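Local coordinates for carbohydrate deacetylase Agd3 (Neosartorya fumigata, PDB 6NWZ), which probably removes N-acetyl groups from the fungal exopolysaccharide galactosaminogalactan, a deacetylation required for Aspergillus fumigatus biofilm formation, at residues A[81-86]-A[94-99]; A[468-473]-A[537-542]; A[487-492]-A[599-604]. One frame throughout, in Å; residues are numbered along the deposited sequence.

Contact 1. Residues A[81-86]-A[94-99]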
loop_
_atom_site.group_PDB
_atom_site.type_symbol
_atom_site.label_atom_id
_atom_site.label_comp_id
_atom_site.label_asym_id
_atom_site.label_seq_id
_atom_site.Cartn_x
_atom_site.Cartn_y
_atom_site.Cartn_z
ATOM N N ALA A 81 20.925 -15.554 -2.171
ATOM C CA ALA A 81 21.601 -16.457 -3.104
ATOM C C ALA A 81 23.047 -16.736 -2.702
ATOM O O ALA A 81 23.890 -17.026 -3.555
ATOM C CB ALA A 81 21.541 -15.918 -4.538
ATOM N N GLU A 82 23.346 -16.651 -1.402
ATOM C CA GLU A 82 24.686 -16.895 -0.865
ATOM C C GLU A 82 25.759 -16.048 -1.544
ATOM O O GLU A 82 26.933 -16.433 -1.542
ATOM C CB GLU A 82 25.069 -18.377 -0.969
ATOM C CG GLU A 82 24.337 -19.294 -0.019
ATOM C CD GLU A 82 24.564 -20.760 -0.342
ATOM O OE1 GLU A 82 24.112 -21.215 -1.413
ATOM O OE2 GLU A 82 25.196 -21.460 0.475
ATOM N N VAL A 83 25.379 -14.890 -2.095
ATOM C CA VAL A 83 26.206 -14.076 -2.990
ATOM C C VAL A 83 27.143 -14.957 -3.810
ATOM O O VAL A 83 28.370 -14.803 -3.773
ATOM C CB VAL A 83 26.976 -12.978 -2.225
ATOM C CG1 VAL A 83 26.003 -11.937 -1.717
ATOM C CG2 VAL A 83 27.805 -13.531 -1.069
ATOM N N SER A 84 26.557 -15.873 -4.576
ATOM C CA SER A 84 27.298 -16.902 -5.291
ATOM C C SER A 84 27.512 -16.521 -6.750
ATOM O O SER A 84 26.597 -16.036 -7.423
ATOM C CB SER A 84 26.568 -18.242 -5.217
ATOM O OG SER A 84 27.232 -19.210 -6.007
ATOM N N TYR A 85 28.727 -16.758 -7.234
ATOM C CA TYR A 85 29.085 -16.540 -8.627
ATOM C C TYR A 85 29.690 -17.814 -9.199
ATOM O O TYR A 85 30.161 -18.686 -8.464
ATOM C CB TYR A 85 30.089 -15.396 -8.790
ATOM C CG TYR A 85 29.597 -14.030 -8.379
ATOM C CD1 TYR A 85 29.636 -13.622 -7.050
ATOM C CD2 TYR A 85 29.134 -13.130 -9.327
ATOM C CE1 TYR A 85 29.205 -12.362 -6.677
ATOM C CE2 TYR A 85 28.702 -11.871 -8.967
ATOM C CZ TYR A 85 28.739 -11.491 -7.644
ATOM O OH TYR A 85 28.305 -10.233 -7.294
ATOM N N ASP A 86 29.683 -17.910 -10.527
ATOM C CA ASP A 86 30.338 -19.011 -11.229
ATOM C C ASP A 86 31.757 -18.562 -11.545
ATOM O O ASP A 86 31.981 -17.756 -12.452
ATOM C CB ASP A 86 29.571 -19.396 -12.490
ATOM C CG ASP A 86 30.215 -20.557 -13.246
ATOM O OD1 ASP A 86 31.205 -21.135 -12.748
ATOM O OD2 ASP A 86 29.728 -20.895 -14.348
ATOM N N GLN A 94 30.573 -20.637 -6.353
ATOM C CA GLN A 94 31.007 -20.447 -4.975
ATOM C C GLN A 94 30.494 -19.106 -4.476
ATOM O O GLN A 94 30.202 -18.203 -5.260
ATOM C CB GLN A 94 32.535 -20.486 -4.831
ATOM C CG GLN A 94 33.195 -21.805 -5.192
ATOM C CD GLN A 94 32.856 -22.921 -4.231
ATOM O OE1 GLN A 94 32.326 -22.687 -3.144
ATOM N NE2 GLN A 94 33.161 -24.150 -4.630
ATOM N N SER A 95 30.403 -18.984 -3.156
ATOM C CA SER A 95 30.051 -17.708 -2.551
ATOM C C SER A 95 31.186 -16.707 -2.722
ATOM O O SER A 95 32.363 -17.047 -2.579
ATOM C CB SER A 95 29.741 -17.892 -1.068
ATOM O OG SER A 95 29.615 -16.639 -0.417
ATOM N N ALA A 96 30.829 -15.458 -3.029
ATOM C CA ALA A 96 31.843 -14.416 -3.147
ATOM C C ALA A 96 32.420 -14.014 -1.792
ATOM O O ALA A 96 33.466 -13.357 -1.750
ATOM C CB ALA A 96 31.270 -13.193 -3.861
ATOM N N LEU A 97 31.765 -14.388 -0.693
ATOM C CA LEU A 97 32.328 -14.218 0.639
ATOM C C LEU A 97 33.174 -15.434 0.995
ATOM O O LEU A 97 32.764 -16.578 0.772
ATOM C CB LEU A 97 31.222 -14.021 1.679
ATOM C CG LEU A 97 30.435 -12.705 1.656
ATOM C CD1 LEU A 97 29.367 -12.691 2.740
ATOM C CD2 LEU A 97 31.359 -11.513 1.821
ATOM N N THR A 98 34.359 -15.176 1.549
ATOM C CA THR A 98 35.307 -16.239 1.845
ATOM C C THR A 98 34.798 -17.114 2.989
ATOM O O THR A 98 33.846 -16.778 3.702
ATOM C CB THR A 98 36.681 -15.663 2.202
ATOM O OG1 THR A 98 36.698 -15.265 3.579
ATOM C CG2 THR A 98 37.005 -14.456 1.330
ATOM N N THR A 99 35.451 -18.264 3.154
ATOM C CA THR A 99 35.100 -19.157 4.250
ATOM C C THR A 99 35.294 -18.474 5.598
ATOM O O THR A 99 34.459 -18.612 6.500
ATOM C CB THR A 99 35.934 -20.436 4.163
ATOM O OG1 THR A 99 35.471 -21.231 3.064
ATOM C CG2 THR A 99 35.831 -21.240 5.447
#
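S95 reaches across to E82 with its hydroxyl: OG donates to the E82 carbonyl O at 2.9 Å, the donor tilted 26° from the carbonyl plane. The torsion that sets this up is chi1 of 170°, which holds OG trans to the S95 nitrogen. The same oxygen accepts from L97 N two residues on, closing an ST turn, and is also bonded to NE1 of W102, so three bonds fix its rotation. Backbone pairing supplies the rest of the frame. S84 and S95 form an antiparallel non-hydrogen-bonded pair, Y85 and Q94 a hydrogen-bonded one, and beyond them A96 N donates to V83 O at 2.7 Å. Y85 lies on the same sheet face as Q94; its chi1 of -64° puts the ring beside its own backbone N, where the CB of A96 meets the ring edge near its plane, 3.6 Å from CE1. V83 sends CG2 to CG of L97 at 3.9 Å. The pairing makes a two-stranded hairpin, strands 84-86 and 93-95, within the CBM87 module. V83 and L97 both pack on I30 of strand 22-31, Y85 OH bonds to V56 O, and T98 caps the N terminus of helix 99-112.

Contact 2. Residues A[468-473]-A[537-542]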
loop_
_atom_site.group_PDB
_atom_site.type_symbol
_atom_site.label_atom_id
_atom_site.label_comp_id
_atom_site.label_asym_id
_atom_site.label_seq_id
_atom_site.Cartn_x
_atom_site.Cartn_y
_atom_site.Cartn_z
ATOM N N GLN A 468 12.709 8.624 -4.758
ATOM C CA GLN A 468 13.698 8.248 -3.758
ATOM C C GLN A 468 13.220 7.156 -2.812
ATOM O O GLN A 468 14.057 6.454 -2.238
ATOM C CB GLN A 468 14.121 9.471 -2.925
ATOM C CG GLN A 468 13.569 10.816 -3.400
ATOM C CD GLN A 468 14.124 11.249 -4.744
ATOM O OE1 GLN A 468 15.196 10.809 -5.159
ATOM N NE2 GLN A 468 13.386 12.108 -5.438
ATOM N N ASN A 469 11.910 6.998 -2.639
ATOM C CA ASN A 469 11.360 5.995 -1.735
ATOM C C ASN A 469 9.876 5.861 -2.033
ATOM O O ASN A 469 9.148 6.856 -2.012
ATOM C CB ASN A 469 11.580 6.384 -0.269
ATOM C CG ASN A 469 11.216 5.266 0.696
ATOM O OD1 ASN A 469 10.288 4.489 0.463
ATOM N ND2 ASN A 469 11.956 5.182 1.792
ATOM N N ALA A 470 9.439 4.633 -2.308
ATOM C CA ALA A 470 8.045 4.413 -2.675
ATOM C C ALA A 470 7.098 4.791 -1.545
ATOM O O ALA A 470 5.937 5.140 -1.794
ATOM C CB ALA A 470 7.839 2.955 -3.073
ATOM N N MET A 471 7.572 4.728 -0.302
ATOM C CA MET A 471 6.750 5.040 0.858
ATOM C C MET A 471 6.534 6.535 1.047
ATOM O O MET A 471 5.842 6.925 1.993
ATOM C CB MET A 471 7.384 4.444 2.120
ATOM C CG MET A 471 7.652 2.945 2.034
ATOM S SD MET A 471 6.165 1.919 2.049
ATOM C CE MET A 471 6.680 0.575 0.987
ATOM N N TRP A 472 7.100 7.379 0.168
ATOM C CA TRP A 472 7.025 8.826 0.298
ATOM C C TRP A 472 6.111 9.427 -0.764
ATOM O O TRP A 472 5.981 8.886 -1.867
ATOM C CB TRP A 472 8.410 9.474 0.173
ATOM C CG TRP A 472 9.390 9.053 1.221
ATOM C CD1 TRP A 472 9.130 8.333 2.351
ATOM C CD2 TRP A 472 10.795 9.322 1.231
ATOM N NE1 TRP A 472 10.289 8.138 3.065
ATOM C CE2 TRP A 472 11.325 8.735 2.399
ATOM C CE3 TRP A 472 11.658 10.001 0.366
ATOM C CZ2 TRP A 472 12.675 8.811 2.722
ATOM C CZ3 TRP A 472 12.997 10.073 0.689
ATOM C CH2 TRP A 472 13.493 9.483 1.857
ATOM N N PRO A 473 5.463 10.546 -0.463
ATOM C CA PRO A 473 4.736 11.279 -1.497
ATOM C C PRO A 473 5.688 12.126 -2.329
ATOM O O PRO A 473 6.818 12.418 -1.934
ATOM C CB PRO A 473 3.776 12.158 -0.691
ATOM C CG PRO A 473 4.539 12.441 0.569
ATOM C CD PRO A 473 5.326 11.181 0.863
ATOM N N GLY A 537 2.789 -5.440 0.368
ATOM C CA GLY A 537 3.968 -4.604 0.364
ATOM C C GLY A 537 3.848 -3.372 1.231
ATOM O O GLY A 537 4.745 -2.523 1.216
ATOM N N LEU A 538 2.749 -3.251 1.981
ATOM C CA LEU A 538 2.511 -2.142 2.908
ATOM C C LEU A 538 2.453 -0.795 2.190
ATOM O O LEU A 538 2.747 0.249 2.776
ATOM C CB LEU A 538 3.556 -2.113 4.029
ATOM C CG LEU A 538 3.695 -3.400 4.846
ATOM C CD1 LEU A 538 4.547 -3.163 6.089
ATOM C CD2 LEU A 538 2.329 -3.967 5.212
ATOM N N ARG A 539 2.062 -0.808 0.919
ATOM C CA ARG A 539 1.837 0.425 0.179
ATOM C C ARG A 539 0.506 1.030 0.614
ATOM O O ARG A 539 -0.555 0.429 0.404
ATOM C CB ARG A 539 1.856 0.150 -1.323
ATOM C CG ARG A 539 3.161 -0.468 -1.817
ATOM C CD ARG A 539 4.283 0.557 -1.866
ATOM N NE ARG A 539 4.079 1.504 -2.956
ATOM C CZ ARG A 539 4.678 1.424 -4.140
ATOM N NH1 ARG A 539 5.542 0.445 -4.389
ATOM N NH2 ARG A 539 4.417 2.329 -5.075
ATOM N N HIS A 540 0.562 2.210 1.231
ATOM C CA HIS A 540 -0.621 2.887 1.748
ATOM C C HIS A 540 -1.362 3.700 0.692
ATOM O O HIS A 540 -2.263 4.468 1.052
ATOM C CB HIS A 540 -0.235 3.800 2.916
ATOM C CG HIS A 540 0.238 3.061 4.128
ATOM N ND1 HIS A 540 0.678 3.702 5.266
ATOM C CD2 HIS A 540 0.332 1.734 4.384
ATOM C CE1 HIS A 540 1.027 2.802 6.168
ATOM N NE2 HIS A 540 0.825 1.600 5.658
ATOM N N ASP A 541 -1.006 3.559 -0.585
ATOM C CA ASP A 541 -1.684 4.301 -1.639
ATOM C C ASP A 541 -3.144 3.878 -1.729
ATOM O O ASP A 541 -3.492 2.713 -1.516
ATOM C CB ASP A 541 -1.009 4.069 -2.996
ATOM C CG ASP A 541 0.494 3.913 -2.889
ATOM O OD1 ASP A 541 1.007 3.805 -1.755
ATOM O OD2 ASP A 541 1.163 3.895 -3.946
ATOM N N GLY A 542 -4.006 4.840 -2.049
ATOM C CA GLY A 542 -5.404 4.555 -2.277
ATOM C C GLY A 542 -5.647 4.008 -3.669
ATOM O O GLY A 542 -4.725 3.778 -4.454
HETATM O O HOH W 1 3.462 3.985 -0.795
#
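M471, R539 and A470 bury the most surface here, and the contact is made by two side chains of one loop meeting the bent arginine of the other. The methyl CB of A470 sits over the centre of one guanidinium face of R539, 3.6 Å above its plane, with NH1 the nearest atom. M471 approaches the aliphatic part of the same arginine: its CE lies 3.7 Å from R539 CD, the two side chains crossing at about a right angle. Folding at chi2 (-70°) carries the thioether toward the 537-542 loop, where CE also comes within 3.7 Å of G537 O. On the M471 side the backbone is fixed by a type I turn from N469 to W472 and by an Asx turn, M471 N donating to N469 OD1. L538, at positive phi, is the C-prime residue of the Schellman motif ending helix 520-536. No direct hydrogen bond joins the segments. Instead, a water donates to A470 O at 2.9 Å and to D541 OD1 at 2.6 Å, with a weak bond from R539 NE. The chemistry is that of a cation with one guanidinium face under the A470 methyl, its charge perhaps partly offset by D541, whose OD2 is hydrogen-bonded to N459 ND2 and makes only a long salt bridge to R539 NH2.

Contact 3. Residues A[487-492]-A[599-604]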
loop_
_atom_site.group_PDB
_atom_site.type_symbol
_atom_site.label_atom_id
_atom_site.label_comp_id
_atom_site.label_asym_id
_atom_site.label_seq_id
_atom_site.Cartn_x
_atom_site.Cartn_y
_atom_site.Cartn_z
ATOM N N GLN A 487 1.753 18.550 -2.049
ATOM C CA GLN A 487 2.042 17.149 -1.764
ATOM C C GLN A 487 1.145 16.261 -2.621
ATOM O O GLN A 487 -0.085 16.314 -2.507
ATOM C CB GLN A 487 1.844 16.848 -0.278
ATOM C CG GLN A 487 2.220 15.428 0.126
ATOM C CD GLN A 487 1.934 15.133 1.588
ATOM O OE1 GLN A 487 1.933 16.032 2.429
ATOM N NE2 GLN A 487 1.684 13.865 1.897
ATOM N N VAL A 488 1.760 15.446 -3.471
ATOM C CA VAL A 488 1.048 14.528 -4.350
ATOM C C VAL A 488 1.162 13.130 -3.757
ATOM O O VAL A 488 2.235 12.517 -3.786
ATOM C CB VAL A 488 1.594 14.574 -5.783
ATOM C CG1 VAL A 488 0.843 13.584 -6.665
ATOM C CG2 VAL A 488 1.485 15.980 -6.343
ATOM N N ASN A 489 0.056 12.625 -3.217
ATOM C CA ASN A 489 0.055 11.279 -2.661
ATOM C C ASN A 489 -0.270 10.260 -3.750
ATOM O O ASN A 489 -1.116 10.520 -4.611
ATOM C CB ASN A 489 -0.962 11.160 -1.530
ATOM C CG ASN A 489 -0.769 12.212 -0.456
ATOM O OD1 ASN A 489 0.130 12.109 0.379
ATOM N ND2 ASN A 489 -1.619 13.234 -0.471
ATOM N N PRO A 490 0.385 9.104 -3.727
ATOM C CA PRO A 490 0.165 8.107 -4.781
ATOM C C PRO A 490 -1.223 7.486 -4.713
ATOM O O PRO A 490 -1.885 7.473 -3.672
ATOM C CB PRO A 490 1.252 7.061 -4.511
ATOM C CG PRO A 490 1.578 7.224 -3.057
ATOM C CD PRO A 490 1.420 8.684 -2.767
ATOM N N ARG A 491 -1.658 6.966 -5.863
ATOM C CA ARG A 491 -2.937 6.277 -5.988
ATOM C C ARG A 491 -2.855 5.265 -7.120
ATOM O O ARG A 491 -2.327 5.562 -8.195
ATOM C CB ARG A 491 -4.098 7.246 -6.254
ATOM C CG ARG A 491 -5.484 6.593 -6.182
ATOM C CD ARG A 491 -6.620 7.623 -6.119
ATOM N NE ARG A 491 -6.889 8.239 -7.416
ATOM C CZ ARG A 491 -7.969 8.968 -7.695
ATOM N NH1 ARG A 491 -8.123 9.483 -8.907
ATOM N NH2 ARG A 491 -8.899 9.180 -6.770
ATOM N N TRP A 492 -3.400 4.080 -6.873
ATOM C CA TRP A 492 -3.417 3.004 -7.847
ATOM C C TRP A 492 -4.627 3.109 -8.770
ATOM O O TRP A 492 -5.713 3.534 -8.366
ATOM C CB TRP A 492 -3.435 1.645 -7.143
ATOM C CG TRP A 492 -2.218 1.367 -6.309
ATOM C CD1 TRP A 492 -2.171 1.199 -4.953
ATOM C CD2 TRP A 492 -0.871 1.223 -6.777
ATOM N NE1 TRP A 492 -0.879 0.956 -4.550
ATOM C CE2 TRP A 492 -0.063 0.965 -5.650
ATOM C CE3 TRP A 492 -0.271 1.284 -8.039
ATOM C CZ2 TRP A 492 1.312 0.771 -5.748
ATOM C CZ3 TRP A 492 1.095 1.091 -8.133
ATOM C CH2 TRP A 492 1.871 0.839 -6.994
ATOM N N GLU A 599 -1.564 12.957 5.753
ATOM C CA GLU A 599 -0.803 13.233 6.967
ATOM C C GLU A 599 0.207 12.126 7.252
ATOM O O GLU A 599 1.379 12.401 7.531
ATOM C CB GLU A 599 -1.762 13.415 8.147
ATOM C CG GLU A 599 -1.102 13.481 9.518
ATOM C CD GLU A 599 -0.284 14.740 9.721
ATOM O OE1 GLU A 599 -0.419 15.678 8.906
ATOM O OE2 GLU A 599 0.497 14.790 10.695
ATOM N N ASN A 600 -0.230 10.865 7.190
ATOM C CA ASN A 600 0.680 9.757 7.474
ATOM C C ASN A 600 1.786 9.658 6.428
ATOM O O ASN A 600 2.920 9.290 6.753
ATOM C CB ASN A 600 -0.092 8.441 7.558
ATOM C CG ASN A 600 -1.134 8.445 8.656
ATOM O OD1 ASN A 600 -1.209 9.379 9.454
ATOM N ND2 ASN A 600 -1.942 7.389 8.707
ATOM N N PHE A 601 1.476 9.968 5.166
ATOM C CA PHE A 601 2.515 10.002 4.143
ATOM C C PHE A 601 3.554 11.072 4.455
ATOM O O PHE A 601 4.753 10.874 4.220
ATOM C CB PHE A 601 1.899 10.243 2.765
ATOM C CG PHE A 601 1.673 8.991 1.971
ATOM C CD1 PHE A 601 2.744 8.277 1.459
ATOM C CD2 PHE A 601 0.388 8.535 1.721
ATOM C CE1 PHE A 601 2.537 7.122 0.718
ATOM C CE2 PHE A 601 0.173 7.385 0.981
ATOM C CZ PHE A 601 1.249 6.677 0.479
ATOM N N LEU A 602 3.113 12.213 4.989
ATOM C CA LEU A 602 4.056 13.260 5.368
ATOM C C LEU A 602 4.866 12.855 6.593
ATOM O O LEU A 602 6.088 13.042 6.626
ATOM C CB LEU A 602 3.312 14.567 5.627
ATOM C CG LEU A 602 4.196 15.796 5.819
ATOM C CD1 LEU A 602 4.931 16.143 4.532
ATOM C CD2 LEU A 602 3.354 16.960 6.284
ATOM N N ALA A 603 4.203 12.293 7.608
ATOM C CA ALA A 603 4.909 11.878 8.815
ATOM C C ALA A 603 5.902 10.761 8.519
ATOM O O ALA A 603 7.012 10.749 9.066
ATOM C CB ALA A 603 3.908 11.441 9.882
ATOM N N ARG A 604 5.520 9.808 7.666
ATOM C CA ARG A 604 6.460 8.772 7.250
ATOM C C ARG A 604 7.683 9.389 6.591
ATOM O O ARG A 604 8.824 9.022 6.897
ATOM C CB ARG A 604 5.781 7.790 6.297
ATOM C CG ARG A 604 6.750 6.867 5.567
ATOM C CD ARG A 604 7.446 5.931 6.539
ATOM N NE ARG A 604 8.688 5.390 5.996
ATOM C CZ ARG A 604 8.845 4.136 5.583
ATOM N NH1 ARG A 604 7.836 3.281 5.650
ATOM N NH2 ARG A 604 10.015 3.737 5.108
#
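F601 projects from its helix toward the strand, and P490 meets it from the opposite direction. CD of the proline stands over one face of the phenyl ring, offset toward the rim, 4.1 Å from the centroid and 21° off the ring normal, which defines a CH-pi contact. CG of the same proline reaches the far end of the ring at CZ, 3.6 Å away. At the other end, N489 slides past F601 in the reverse sense: its OD1 lies 3.5 Å from F601 CB, and its amide plane is oblique to the ring. Q487 adopts a fully extended chain, CG anti to the backbone N, which brings its amide beside the helix with its plane 76° from that of F601. There the two ends of the amide divide their neighbours. NE2 lies 3.7 Å from F601 CB, whereas OE1 faces L602 CD1 at the same separation. NE2 also makes a weak bond to N489 OD1 and a hydrogen bond to S598 O on the same helix, while ND2 of N489 bonds to C455 O on the adjacent strand. The axes of 487-489 and 599-604 approach to 9.7 Å with their N-to-C directions 108° apart, so this part of the helix runs steeply across the strand. The arrangement is that of a helix packed against a sheet: strand 487-492 runs parallel to strands 454-456 and 542-546 in the mixed sheet of the deacetylase domain.

Contacts 2 and 3 adjoin, with centres about 7 Å apart and segments alternating along the chain. Where they meet, G542 O and W492 N are 2.8 Å apart, a probable hydrogen bond between neighbouring parallel strands, and P473 CD packs 3.4 Å from F601 O. The side chain of R539 is about 4 Å from that of the zinc ligand H534, and that of P490 about 10 Å from it; a bound zinc ion lies about 9 Å from the R539 side chain, and one about 11 Å from that of P490. W492 stacks on H534. R491 forms a salt bridge with D255, a ligand of another zinc. Contact 1 stands apart in the CBM87 module, its centre about 33 Å from that of contact 2 and 40 Å from that of contact 3, away from the zinc and glycan sites.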